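Local structure of chromosome partition protein Smc (Pyrococcus furiosus, 3KTA) at residues 43-51 with 79-87. The protein forms part of the ABC-type ATPase head of an SMC protein, which binds and hydrolyses ATP and is probably required for chromosome condensation and partitioning. Sequence-based numbering, arbitrary orientation.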
loop_
_atom_site.group_PDB
_atom_site.type_symbol
_atom_site.label_atom_id
_atom_site.label_comp_id
_atom_site.label_asym_id
_atom_site.label_seq_id
_atom_site.Cartn_x
_atom_site.Cartn_y
_atom_site.Cartn_z
ATOM N N GLY A 43 4.134 5.743 -5.780
ATOM C CA GLY A 43 4.407 4.671 -4.849
ATOM C C GLY A 43 5.893 4.395 -4.746
ATOM O O GLY A 43 6.402 4.144 -3.657
ATOM N N ASP A 44 6.598 4.432 -5.876
ATOM C CA ASP A 44 8.030 4.154 -5.832
ATOM C C ASP A 44 8.783 5.241 -5.061
ATOM O O ASP A 44 9.800 4.949 -4.416
ATOM C CB ASP A 44 8.606 4.000 -7.244
ATOM C CG ASP A 44 8.056 2.788 -7.962
ATOM O OD1 ASP A 44 7.700 1.808 -7.272
ATOM O OD2 ASP A 44 7.975 2.826 -9.208
ATOM N N ALA A 45 8.274 6.471 -5.114
ATOM C CA ALA A 45 8.866 7.573 -4.341
ATOM C C ALA A 45 8.777 7.273 -2.852
ATOM O O ALA A 45 9.706 7.557 -2.090
ATOM C CB ALA A 45 8.189 8.901 -4.682
ATOM N N ILE A 46 7.668 6.680 -2.433
ATOM C CA ILE A 46 7.495 6.283 -1.040
ATOM C C ILE A 46 8.455 5.150 -0.656
ATOM O O ILE A 46 9.125 5.229 0.371
ATOM C CB ILE A 46 6.039 5.899 -0.748
ATOM C CG1 ILE A 46 5.138 7.118 -0.977
ATOM C CG2 ILE A 46 5.908 5.320 0.681
ATOM C CD1 ILE A 46 3.649 6.789 -0.950
ATOM N N LEU A 47 8.532 4.107 -1.480
ATOM C CA LEU A 47 9.485 3.028 -1.232
ATOM C C LEU A 47 10.910 3.579 -1.096
ATOM O O LEU A 47 11.690 3.165 -0.211
ATOM C CB LEU A 47 9.463 2.026 -2.392
ATOM C CG LEU A 47 8.179 1.210 -2.539
ATOM C CD1 LEU A 47 8.301 0.255 -3.723
ATOM C CD2 LEU A 47 7.902 0.450 -1.273
ATOM N N PHE A 48 11.247 4.505 -1.989
ATOM C CA PHE A 48 12.600 5.062 -2.060
ATOM C C PHE A 48 12.957 5.849 -0.809
ATOM O O PHE A 48 13.999 5.609 -0.182
ATOM C CB PHE A 48 12.691 5.965 -3.289
ATOM C CG PHE A 48 13.990 6.704 -3.418
ATOM C CD1 PHE A 48 15.132 6.050 -3.842
ATOM C CD2 PHE A 48 14.049 8.063 -3.158
ATOM C CE1 PHE A 48 16.336 6.751 -3.985
ATOM C CE2 PHE A 48 15.239 8.763 -3.308
ATOM C CZ PHE A 48 16.373 8.100 -3.723
ATOM N N VAL A 49 12.089 6.784 -0.438
ATOM C CA VAL A 49 12.402 7.675 0.684
ATOM C C VAL A 49 12.401 6.934 2.022
ATOM O O VAL A 49 13.075 7.355 2.968
ATOM C CB VAL A 49 11.463 8.904 0.709
ATOM C CG1 VAL A 49 10.045 8.498 1.115
ATOM C CG2 VAL A 49 12.036 9.986 1.634
ATOM N N LEU A 50 11.685 5.812 2.094
ATOM C CA LEU A 50 11.634 5.008 3.316
ATOM C C LEU A 50 12.759 3.976 3.366
ATOM O O LEU A 50 12.768 3.083 4.219
ATOM C CB LEU A 50 10.271 4.320 3.465
ATOM C CG LEU A 50 9.081 5.274 3.559
ATOM C CD1 LEU A 50 7.776 4.487 3.745
ATOM C CD2 LEU A 50 9.267 6.303 4.666
ATOM N N GLY A 51 13.694 4.093 2.431
ATOM C CA GLY A 51 14.949 3.361 2.543
ATOM C C GLY A 51 15.098 2.152 1.650
ATOM O O GLY A 51 16.015 1.349 1.840
ATOM N N TYR A 79 20.647 14.327 -9.806
ATOM C CA TYR A 79 20.359 13.284 -8.824
ATOM C C TYR A 79 18.844 13.179 -8.702
ATOM O O TYR A 79 18.128 13.995 -9.264
ATOM C CB TYR A 79 20.931 13.662 -7.466
ATOM C CG TYR A 79 20.543 15.054 -7.060
ATOM C CD1 TYR A 79 21.439 16.104 -7.180
ATOM C CD2 TYR A 79 19.269 15.331 -6.583
ATOM C CE1 TYR A 79 21.087 17.377 -6.817
ATOM C CE2 TYR A 79 18.907 16.598 -6.223
ATOM C CZ TYR A 79 19.821 17.624 -6.341
ATOM O OH TYR A 79 19.456 18.895 -5.991
ATOM N N ALA A 80 18.376 12.190 -7.952
ATOM C CA ALA A 80 16.950 12.074 -7.633
ATOM C C ALA A 80 16.762 12.294 -6.138
ATOM O O ALA A 80 17.508 11.757 -5.327
ATOM C CB ALA A 80 16.426 10.708 -8.042
ATOM N N GLU A 81 15.759 13.082 -5.776
ATOM C CA GLU A 81 15.487 13.333 -4.370
ATOM C C GLU A 81 14.001 13.241 -4.029
ATOM O O GLU A 81 13.154 13.748 -4.758
ATOM C CB GLU A 81 16.014 14.708 -3.986
ATOM C CG GLU A 81 15.711 15.119 -2.557
ATOM C CD GLU A 81 16.358 16.443 -2.217
ATOM O OE1 GLU A 81 17.597 16.474 -2.073
ATOM O OE2 GLU A 81 15.630 17.446 -2.100
ATOM N N VAL A 82 13.697 12.601 -2.905
ATOM C CA VAL A 82 12.335 12.580 -2.389
ATOM C C VAL A 82 12.355 13.029 -0.937
ATOM O O VAL A 82 13.215 12.594 -0.161
ATOM C CB VAL A 82 11.722 11.169 -2.482
ATOM C CG1 VAL A 82 10.297 11.148 -1.909
ATOM C CG2 VAL A 82 11.707 10.708 -3.943
ATOM N N ALA A 83 11.428 13.917 -0.594
ATOM C CA ALA A 83 11.182 14.261 0.799
ATOM C C ALA A 83 9.775 13.824 1.173
ATOM O O ALA A 83 8.826 14.030 0.411
ATOM C CB ALA A 83 11.352 15.754 1.027
ATOM N N ILE A 84 9.638 13.212 2.344
ATOM C CA ILE A 84 8.334 12.805 2.832
ATOM C C ILE A 84 8.049 13.524 4.158
ATOM O O ILE A 84 8.918 13.593 5.040
ATOM C CB ILE A 84 8.232 11.259 2.950
ATOM C CG1 ILE A 84 6.791 10.840 3.280
ATOM C CG2 ILE A 84 9.248 10.703 3.987
ATOM C CD1 ILE A 84 6.556 9.332 3.134
ATOM N N TYR A 85 6.865 14.112 4.265
ATOM C CA TYR A 85 6.485 14.891 5.453
ATOM C C TYR A 85 5.418 14.122 6.234
ATOM O O TYR A 85 4.300 13.912 5.735
ATOM C CB TYR A 85 5.958 16.272 5.033
ATOM C CG TYR A 85 7.020 17.157 4.411
ATOM C CD1 TYR A 85 7.543 16.871 3.158
ATOM C CD2 TYR A 85 7.516 18.254 5.089
ATOM C CE1 TYR A 85 8.531 17.668 2.582
ATOM C CE2 TYR A 85 8.506 19.058 4.525
ATOM C CZ TYR A 85 9.009 18.756 3.275
ATOM O OH TYR A 85 9.989 19.555 2.710
ATOM N N PHE A 86 5.762 13.678 7.443
ATOM C CA PHE A 86 4.800 12.980 8.287
ATOM C C PHE A 86 4.218 13.908 9.337
ATOM O O PHE A 86 4.951 14.627 10.027
ATOM C CB PHE A 86 5.455 11.818 9.022
ATOM C CG PHE A 86 5.706 10.617 8.172
ATOM C CD1 PHE A 86 6.966 10.393 7.618
ATOM C CD2 PHE A 86 4.693 9.691 7.946
ATOM C CE1 PHE A 86 7.211 9.267 6.840
ATOM C CE2 PHE A 86 4.935 8.558 7.174
ATOM C CZ PHE A 86 6.182 8.355 6.619
ATOM N N ASN A 87 2.905 13.858 9.502
ATOM C CA ASN A 87 2.316 14.400 10.715
ATOM C C ASN A 87 2.589 13.448 11.885
ATOM O O ASN A 87 2.301 12.255 11.805
ATOM C CB ASN A 87 0.815 14.619 10.528
ATOM C CG ASN A 87 0.180 15.269 11.730
ATOM O OD1 ASN A 87 0.143 14.685 12.804
ATOM N ND2 ASN A 87 -0.328 16.483 11.551
#
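The carbonyl oxygen of Phe48 is gripped twice: Gly51 N reaches Phe48 O at 3.0 Å, and Arg104 NH1, from the neighbouring strand 99-106, hydrogen-bonds to the same oxygen. The first bond belongs to the Schellman motif that ends helix 39-49, the helix following the P-loop of this ABC ATPase head; its C-prime residue, Gly51, takes a phi of 104°, a backbone shape in which any side chain would collide with the carbonyl oxygen of Leu50, hence glycine. The helix lies across the antiparallel sheet at 86° to strand 80-87, the segment axes 8.2 Å apart, and the side chains that meet in this buried interface are all apolar. Val82 sits at its middle, a compact beta-branched residue suited to a strand. Its CG2 meets Phe48 CD2 at 3.6 Å, approaching the ring obliquely, while its CB lies in the ring plane at the edge. Phe48 has CG anti to the backbone N (chi1 175°), which brings the ring beside Val82, with CZ near Ala80 O and the ring also touching Val106; an alanine here would probably open a gap beside Val82 and leave Met58 and Leu66 without the ring they pack on. On the N-terminal side, Ala45, with only a methyl group, probably lets the helix approach the strand closely, its CB 4.0 Å from Val82 CG2. Val49 straddles two strand residues: its CB is 3.6 Å from Val82 CG1, its CG2 rests 3.4 Å from Val82 O, and its CG1 touches Ile84 CG2 at 3.7 Å. Glu81, pointing away, forms salt bridges with Arg103 and Arg105. Phe89 of the other chain packs on Ile46 and Leu50, consistent with a head completed by both termini of Smc. Beyond Val49, the longer Leu50 extends to Phe86, its CD2 lying near the ring plane at the edge, 4.2 Å from Phe86 CZ.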